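Side-chain contacts in GTPase subunit of restriction endonuclease (Thermococcus gammatolerans, PDB 6P0F), which probably binds methylated DNA through this YTH-type N-terminal domain, giving an McrB-type, GTP-dependent restriction enzyme its target specificity: residues 18-22 / 23-27; 136-139 / 140-144; 155-158 / 159-162. All coordinates share one frame; numbering follows the deposited sequence.

Contact 1 (18-22 / 23-27); sequences ENFEE and TILKG
Phe20 sets its ring trans to the backbone N (chi1 -179°), beside its own carbonyl carbon, so that the ring leans over Ile24 and Leu25 one turn on. Ile24 CB lies over one face, 4.0 Å from the centroid of the Phe20 ring, in a CH-pi contact. Its CG2 branch reaches the CE1 border from the same side, with Phe20 CE1 to Ile24 CG2 at 3.4 Å, while Leu25 sends a methyl obliquely to that side too, nearer the other border, Phe20 CE2 to Leu25 CD2 being 3.7 Å. Branched aliphatic residues suit these places because they fit against a flat ring without asking for polar partners; Phe73 meets the same ring from the sheet. Beneath them helix 15-26 widens into a pi-type turn. Phe20 O accepts from both Ile24 N and Leu25 N, the latter at 3.1 Å, and Glu21 O accepts from Lys26 N at 2.9 Å. Thr23 turns inward, its OG1 hydrogen-bonded to Phe52 O and Trp115 NE1. On the outer side Lys26 bends at its last two torsions (chi3 56°, chi4 62°), bringing NZ to Glu22 OE1 in a salt bridge modelled as very short, 2.5 Å. The same Lys26 NZ donates to Gly27 O at 2.9 Å. Gly27 leaves the helix at positive phi, where a beta carbon would jam against the preceding carbonyl oxygen. The ammonium group thus sits between a carboxylate and a carbonyl at the helix C terminus, and its positive charge probably offsets the negative end of the helix dipole.

Contact 2 (136-139 / 140-144); sequences HSIN and EINSK
Ser137 and Glu140 hold each other in a reciprocal pair of bonds, the capping box of helix 138-145. Glu140 OE1 takes the backbone N-H of Ser137 on its anti lone pair, the side away from the other oxygen, in a nearly straight bond (169°) with Ser137 N to Glu140 OE1 at 2.8 Å. In return Ser137 OG accepts from the backbone of Glu140, with Glu140 N to Ser137 OG at 2.9 Å. The hydroxyl also donates to Glu140 OE1 from 24° out of the carboxylate plane, so one oxygen grips both N-H and O-H. Ser137 can do this because its OG stands between backbone N and carbonyl carbon (chi1 55°), facing the first turn; a short hydroxyl suits an N-cap for just this reason. Within the first turns, Asn139 O is held twice by Ser143, four residues ahead, whose N and OG arrive from opposite faces of the carbonyl plane, Ser143 OG to Asn139 O measuring 2.8 Å. Apolar contacts surround this polar network. The His136 ring has Glu140 OE1 at its edge, and Ile141 CD1 rests obliquely against it, 3.7 Å from His136 CB. Ile138 and Asn142 run side by side, Ile138 CG2 to Asn142 ND2 being 3.3 Å. Asn142 joins the sheet to the loop that follows the helix: OD1 bonds to Tyr74 OH, and ND2 to the carbonyls of Pro149 and Tyr151. Ile138 and Ile141 pack on Tyr74 of strand 70-76 and Val92 of strand 91-102, laying the first turn of the helix against both strands.

Contact 3 (155-158 / 159-162); sequences AGYV and KPER. With SO4 (sulfate ion), chain C.
Tyr157 and Val158 pack closely against the residues that follow them, whereas Lys159 and Arg162 reach outward to a sulfate. On the close side the Tyr157 ring, trans to its backbone N (chi1 168°), leans along the chain so that one face overlies the backbone N of Lys159. Tyr157 CE2 comes within 3.8 Å of Lys159 CA. Farther out, the phenol end crosses Pro160 at about a right angle, with Tyr157 OH 3.5 Å from Pro160 CD. Val158 turns its CG1 methyl across the base of the arginine chain, Val158 CG1 to Arg162 CB being 3.8 Å; it is buried, with Leu5 and Ile7 of strand 5-11 beside it, where a compact apolar residue belongs. The segment is a strand-to-helix junction: strand 155-158 pairs antiparallel with strand 5-11 in the mixed sheet of the YTH-type domain, Lys159 is the N-cap, and helix 160-174 starts at once. Proline suits the first helical turn, since no backbone N-H is needed there, and Arg162 N closes that turn on Lys159 O at 2.9 Å. The outer side is looser: Lys159 is exposed, and of the two basic residues it is Arg162 that makes hydrogen bonds to the ion. Arg162 keeps an extended chain, bringing its guanidinium edge to the anion nearly in plane: Arg162 NE bonds to sulfate O2 at 2.7 Å and Arg162 NH2 to the same O2 at a rather short 2.5 Å. Its third nitrogen, NH1, turns instead to Leu145 O. Lys159 lies alongside with its methylenes, Lys159 CE 3.0 Å from sulfate O3, its ammonium farther from that oxygen. The ion probably came from the crystallisation liquor, and a MES molecule lies about 5 Å from the arginine side chain.

Along the chain the three contacts come in series, each within one continuous segment; none closes a long loop, and none nests in or crosses another. Contact 1 ends helix 15-26, which follows the first long strand, 5-11, and turns into strand 28-29. Contact 2 opens helix 138-145 after strand 132-133, and contact 3 carries the last strand of the sheet, 155-158, into the closing helix, 160-174. Contacts 1 and 3 lie on opposite sides of the chain's centre, their centres about 25 Å apart. Contacts 2 and 3 are closer, with nearest atoms about 6 Å apart, and the end of the helix that contact 2 opens lies beside the start of helix 160-174.

Contact 1 (18-22 / 23-27)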
loop_
_atom_site.group_PDB
_atom_site.type_symbol
_atom_site.label_atom_id
_atom_site.label_comp_id
_atom_site.label_asym_id
_atom_site.label_seq_id
_atom_site.Cartn_x
_atom_site.Cartn_y
_atom_site.Cartn_z
ATOM N N GLU A 18 3.314 6.638 -10.712
ATOM C CA GLU A 18 4.763 6.777 -10.844
ATOM C C GLU A 18 5.457 6.543 -9.503
ATOM O O GLU A 18 6.468 5.833 -9.425
ATOM C CB GLU A 18 5.112 8.163 -11.394
ATOM C CG GLU A 18 4.488 8.417 -12.762
ATOM C CD GLU A 18 5.029 7.464 -13.816
ATOM O OE1 GLU A 18 4.296 6.553 -14.235
ATOM O OE2 GLU A 18 6.201 7.603 -14.214
ATOM N N ASN A 19 4.913 7.124 -8.430
ATOM C CA ASN A 19 5.516 6.946 -7.110
ATOM C C ASN A 19 5.422 5.491 -6.655
ATOM O O ASN A 19 6.370 4.949 -6.076
ATOM C CB ASN A 19 4.809 7.855 -6.106
ATOM C CG ASN A 19 5.116 9.338 -6.336
ATOM O OD1 ASN A 19 5.943 9.674 -7.163
ATOM N ND2 ASN A 19 4.448 10.199 -5.604
ATOM N N PHE A 20 4.284 4.859 -6.908
ATOM C CA PHE A 20 4.064 3.448 -6.557
ATOM C C PHE A 20 5.010 2.523 -7.309
ATOM O O PHE A 20 5.573 1.584 -6.736
ATOM C CB PHE A 20 2.611 3.117 -6.874
ATOM C CG PHE A 20 2.194 1.727 -6.564
ATOM C CD1 PHE A 20 1.965 1.338 -5.256
ATOM C CD2 PHE A 20 1.976 0.799 -7.588
ATOM C CE1 PHE A 20 1.537 0.027 -4.976
ATOM C CE2 PHE A 20 1.529 -0.488 -7.305
ATOM C CZ PHE A 20 1.319 -0.858 -6.001
ATOM N N GLU A 21 5.175 2.763 -8.606
ATOM C CA GLU A 21 6.132 1.988 -9.377
ATOM C C GLU A 21 7.532 2.119 -8.792
ATOM O O GLU A 21 8.270 1.136 -8.704
ATOM C CB GLU A 21 6.095 2.460 -10.834
ATOM C CG GLU A 21 7.024 1.702 -11.760
ATOM C CD GLU A 21 6.872 2.169 -13.208
ATOM O OE1 GLU A 21 6.996 3.388 -13.438
ATOM O OE2 GLU A 21 6.583 1.331 -14.090
ATOM N N GLU A 22 7.890 3.321 -8.341
ATOM C CA GLU A 22 9.236 3.542 -7.855
ATOM C C GLU A 22 9.522 2.753 -6.581
ATOM O O GLU A 22 10.563 2.098 -6.472
ATOM C CB GLU A 22 9.478 5.030 -7.627
ATOM C CG GLU A 22 10.874 5.307 -7.133
ATOM C CD GLU A 22 11.929 5.232 -8.262
ATOM O OE1 GLU A 22 13.062 4.814 -7.975
ATOM O OE2 GLU A 22 11.592 5.634 -9.410
ATOM N N THR A 23 8.647 2.838 -5.579
ATOM C CA THR A 23 8.998 2.313 -4.280
ATOM C C THR A 23 8.257 1.063 -3.852
ATOM O O THR A 23 8.680 0.464 -2.869
ATOM C CB THR A 23 8.818 3.369 -3.180
ATOM O OG1 THR A 23 7.471 3.821 -3.130
ATOM C CG2 THR A 23 9.748 4.573 -3.441
ATOM N N ILE A 24 7.196 0.650 -4.548
ATOM C CA ILE A 24 6.526 -0.622 -4.271
ATOM C C ILE A 24 6.813 -1.657 -5.343
ATOM O O ILE A 24 7.043 -2.830 -5.032
ATOM C CB ILE A 24 5.006 -0.426 -4.084
ATOM C CG1 ILE A 24 4.735 0.380 -2.814
ATOM C CG2 ILE A 24 4.291 -1.763 -4.030
ATOM C CD1 ILE A 24 5.099 -0.365 -1.537
ATOM N N LEU A 25 6.765 -1.284 -6.613
ATOM C CA LEU A 25 6.990 -2.291 -7.640
ATOM C C LEU A 25 8.469 -2.532 -7.878
ATOM O O LEU A 25 8.913 -3.679 -7.899
ATOM C CB LEU A 25 6.270 -1.906 -8.930
ATOM C CG LEU A 25 4.745 -1.704 -8.881
ATOM C CD1 LEU A 25 4.191 -1.420 -10.245
ATOM C CD2 LEU A 25 4.119 -2.955 -8.280
ATOM N N LYS A 26 9.265 -1.476 -7.993
ATOM C CA LYS A 26 10.702 -1.600 -8.144
ATOM C C LYS A 26 11.391 -1.709 -6.794
ATOM O O LYS A 26 12.118 -2.674 -6.541
ATOM C CB LYS A 26 11.226 -0.401 -8.931
ATOM C CG LYS A 26 12.667 -0.459 -9.218
ATOM C CD LYS A 26 13.155 0.722 -10.093
ATOM C CE LYS A 26 12.824 2.110 -9.507
ATOM N NZ LYS A 26 13.475 2.398 -8.162
ATOM N N GLY A 27 11.086 -0.776 -5.892
ATOM C CA GLY A 27 11.798 -0.683 -4.639
ATOM C C GLY A 27 13.058 0.140 -4.802
ATOM O O GLY A 27 13.465 0.514 -5.910
#

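Contact 2 (136-139 / 140-144)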
loop_
_atom_site.group_PDB
_atom_site.type_symbol
_atom_site.label_atom_id
_atom_site.label_comp_id
_atom_site.label_asym_id
_atom_site.label_seq_id
_atom_site.Cartn_x
_atom_site.Cartn_y
_atom_site.Cartn_z
ATOM N N HIS A 136 -5.896 -12.067 -9.560
ATOM C CA HIS A 136 -7.250 -11.603 -9.801
ATOM C C HIS A 136 -7.330 -10.121 -10.114
ATOM O O HIS A 136 -6.486 -9.329 -9.688
ATOM C CB HIS A 136 -8.083 -11.883 -8.568
ATOM C CG HIS A 136 -7.988 -13.287 -8.088
ATOM N ND1 HIS A 136 -8.759 -14.294 -8.620
ATOM C CD2 HIS A 136 -7.201 -13.863 -7.147
ATOM C CE1 HIS A 136 -8.464 -15.432 -8.017
ATOM N NE2 HIS A 136 -7.535 -15.196 -7.110
ATOM N N SER A 137 -8.391 -9.765 -10.850
ATOM C CA SER A 137 -8.774 -8.395 -11.140
ATOM C C SER A 137 -9.281 -7.676 -9.893
ATOM O O SER A 137 -9.662 -8.297 -8.891
ATOM C CB SER A 137 -9.918 -8.397 -12.154
ATOM O OG SER A 137 -10.977 -9.213 -11.625
ATOM N N ILE A 138 -9.383 -6.350 -10.003
ATOM C CA ILE A 138 -10.087 -5.597 -8.972
ATOM C C ILE A 138 -11.510 -6.132 -8.832
ATOM O O ILE A 138 -12.038 -6.262 -7.723
ATOM C CB ILE A 138 -10.068 -4.089 -9.293
ATOM C CG1 ILE A 138 -8.684 -3.494 -9.040
ATOM C CG2 ILE A 138 -11.105 -3.334 -8.441
ATOM C CD1 ILE A 138 -8.522 -2.039 -9.440
ATOM N N ASN A 139 -12.169 -6.421 -9.950
ATOM C CA ASN A 139 -13.577 -6.787 -9.829
ATOM C C ASN A 139 -13.747 -8.159 -9.190
ATOM O O ASN A 139 -14.685 -8.355 -8.404
ATOM C CB ASN A 139 -14.289 -6.696 -11.175
ATOM C CG ASN A 139 -13.483 -7.226 -12.301
ATOM O OD1 ASN A 139 -12.453 -6.648 -12.674
ATOM N ND2 ASN A 139 -13.934 -8.340 -12.862
ATOM N N GLU A 140 -12.816 -9.100 -9.433
ATOM C CA GLU A 140 -12.913 -10.402 -8.778
ATOM C C GLU A 140 -12.634 -10.287 -7.279
ATOM O O GLU A 140 -13.306 -10.924 -6.461
ATOM C CB GLU A 140 -11.937 -11.404 -9.409
ATOM C CG GLU A 140 -12.195 -11.813 -10.858
ATOM C CD GLU A 140 -10.992 -12.569 -11.493
ATOM O OE1 GLU A 140 -9.885 -11.980 -11.613
ATOM O OE2 GLU A 140 -11.144 -13.758 -11.868
ATOM N N ILE A 141 -11.619 -9.506 -6.894
ATOM C CA ILE A 141 -11.345 -9.317 -5.470
ATOM C C ILE A 141 -12.511 -8.589 -4.796
ATOM O O ILE A 141 -12.936 -8.952 -3.692
ATOM C CB ILE A 141 -10.020 -8.559 -5.265
ATOM C CG1 ILE A 141 -8.862 -9.399 -5.805
ATOM C CG2 ILE A 141 -9.831 -8.221 -3.801
ATOM C CD1 ILE A 141 -8.727 -10.775 -5.148
ATOM N N ASN A 142 -13.019 -7.525 -5.420
ATOM C CA ASN A 142 -14.173 -6.838 -4.839
ATOM C C ASN A 142 -15.343 -7.795 -4.656
ATOM O O ASN A 142 -16.012 -7.784 -3.617
ATOM C CB ASN A 142 -14.603 -5.656 -5.713
ATOM C CG ASN A 142 -13.813 -4.389 -5.401
ATOM O OD1 ASN A 142 -13.398 -4.152 -4.265
ATOM N ND2 ASN A 142 -13.680 -3.526 -6.405
ATOM N N SER A 143 -15.600 -8.624 -5.663
ATOM C CA SER A 143 -16.700 -9.584 -5.586
ATOM C C SER A 143 -16.535 -10.506 -4.393
ATOM O O SER A 143 -17.478 -10.708 -3.614
ATOM C CB SER A 143 -16.771 -10.363 -6.893
ATOM O OG SER A 143 -17.189 -9.475 -7.928
ATOM N N LYS A 144 -15.328 -11.045 -4.200
ATOM C CA LYS A 144 -15.105 -11.919 -3.057
ATOM C C LYS A 144 -15.332 -11.175 -1.744
ATOM O O LYS A 144 -15.820 -11.761 -0.767
ATOM C CB LYS A 144 -13.692 -12.510 -3.115
ATOM C CG LYS A 144 -13.517 -13.740 -2.253
ATOM C CD LYS A 144 -14.508 -14.861 -2.614
ATOM C CE LYS A 144 -14.043 -16.233 -2.126
ATOM N NZ LYS A 144 -14.774 -17.350 -2.812
#

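Contact 3 (155-158 / 159-162)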
loop_
_atom_site.group_PDB
_atom_site.type_symbol
_atom_site.label_atom_id
_atom_site.label_comp_id
_atom_site.label_asym_id
_atom_site.label_seq_id
_atom_site.Cartn_x
_atom_site.Cartn_y
_atom_site.Cartn_z
ATOM N N ALA A 155 -8.525 5.341 -0.081
ATOM C CA ALA A 155 -8.066 4.600 1.082
ATOM C C ALA A 155 -9.287 4.047 1.794
ATOM O O ALA A 155 -10.155 4.820 2.215
ATOM C CB ALA A 155 -7.260 5.485 2.025
ATOM N N GLY A 156 -9.353 2.731 1.921
ATOM C CA GLY A 156 -10.480 2.077 2.563
ATOM C C GLY A 156 -10.049 1.121 3.657
ATOM O O GLY A 156 -8.940 0.579 3.644
ATOM N N TYR A 157 -10.947 0.931 4.619
ATOM C CA TYR A 157 -10.776 -0.022 5.704
ATOM C C TYR A 157 -11.772 -1.150 5.499
ATOM O O TYR A 157 -12.970 -0.890 5.285
ATOM C CB TYR A 157 -11.004 0.647 7.062
ATOM C CG TYR A 157 -11.121 -0.325 8.217
ATOM C CD1 TYR A 157 -10.010 -1.023 8.682
ATOM C CD2 TYR A 157 -12.334 -0.544 8.854
ATOM C CE1 TYR A 157 -10.100 -1.906 9.735
ATOM C CE2 TYR A 157 -12.432 -1.425 9.924
ATOM C CZ TYR A 157 -11.318 -2.102 10.355
ATOM O OH TYR A 157 -11.393 -2.982 11.408
ATOM N N VAL A 158 -11.295 -2.390 5.514
ATOM C CA VAL A 158 -12.166 -3.539 5.291
ATOM C C VAL A 158 -12.650 -4.016 6.661
ATOM O O VAL A 158 -11.869 -4.511 7.483
ATOM C CB VAL A 158 -11.471 -4.655 4.504
ATOM C CG1 VAL A 158 -12.432 -5.809 4.237
ATOM C CG2 VAL A 158 -10.960 -4.093 3.172
ATOM N N LYS A 159 -13.948 -3.862 6.910
ATOM C CA LYS A 159 -14.467 -4.210 8.216
ATOM C C LYS A 159 -14.263 -5.693 8.484
ATOM O O LYS A 159 -14.284 -6.523 7.567
ATOM C CB LYS A 159 -15.946 -3.828 8.316
ATOM C CG LYS A 159 -16.129 -2.325 8.287
ATOM C CD LYS A 159 -17.444 -1.865 8.901
ATOM C CE LYS A 159 -17.602 -0.355 8.733
ATOM N NZ LYS A 159 -18.800 0.146 9.469
ATOM N N PRO A 160 -14.079 -6.055 9.755
ATOM C CA PRO A 160 -13.831 -7.464 10.106
ATOM C C PRO A 160 -14.828 -8.462 9.527
ATOM O O PRO A 160 -14.437 -9.560 9.103
ATOM C CB PRO A 160 -13.914 -7.452 11.642
ATOM C CG PRO A 160 -13.672 -6.056 12.054
ATOM C CD PRO A 160 -14.056 -5.152 10.920
ATOM N N GLU A 161 -16.115 -8.109 9.493
ATOM C CA GLU A 161 -17.110 -9.061 9.020
ATOM C C GLU A 161 -16.905 -9.391 7.547
ATOM O O GLU A 161 -17.264 -10.493 7.102
ATOM C CB GLU A 161 -18.505 -8.509 9.309
ATOM C CG GLU A 161 -18.755 -7.091 8.826
ATOM C CD GLU A 161 -18.411 -6.016 9.854
ATOM O OE1 GLU A 161 -17.569 -6.284 10.746
ATOM O OE2 GLU A 161 -18.976 -4.896 9.750
ATOM N N ARG A 162 -16.296 -8.473 6.786
ATOM C CA ARG A 162 -15.902 -8.787 5.423
ATOM C C ARG A 162 -14.529 -9.429 5.338
ATOM O O ARG A 162 -14.315 -10.333 4.518
ATOM C CB ARG A 162 -15.795 -7.537 4.559
ATOM C CG ARG A 162 -16.934 -6.807 4.342
ATOM C CD ARG A 162 -16.536 -5.718 3.381
ATOM N NE ARG A 162 -17.644 -4.839 3.382
ATOM C CZ ARG A 162 -18.674 -4.964 2.563
ATOM N NH1 ARG A 162 -18.688 -5.944 1.669
ATOM N NH2 ARG A 162 -19.659 -4.111 2.646
HETATM S S SO4 C . -18.779 -1.418 5.217
HETATM O O1 SO4 C . -17.366 -0.993 5.215
HETATM O O2 SO4 C . -18.824 -2.742 4.620
HETATM O O3 SO4 C . -19.334 -1.441 6.577
HETATM O O4 SO4 C . -19.619 -0.496 4.487
#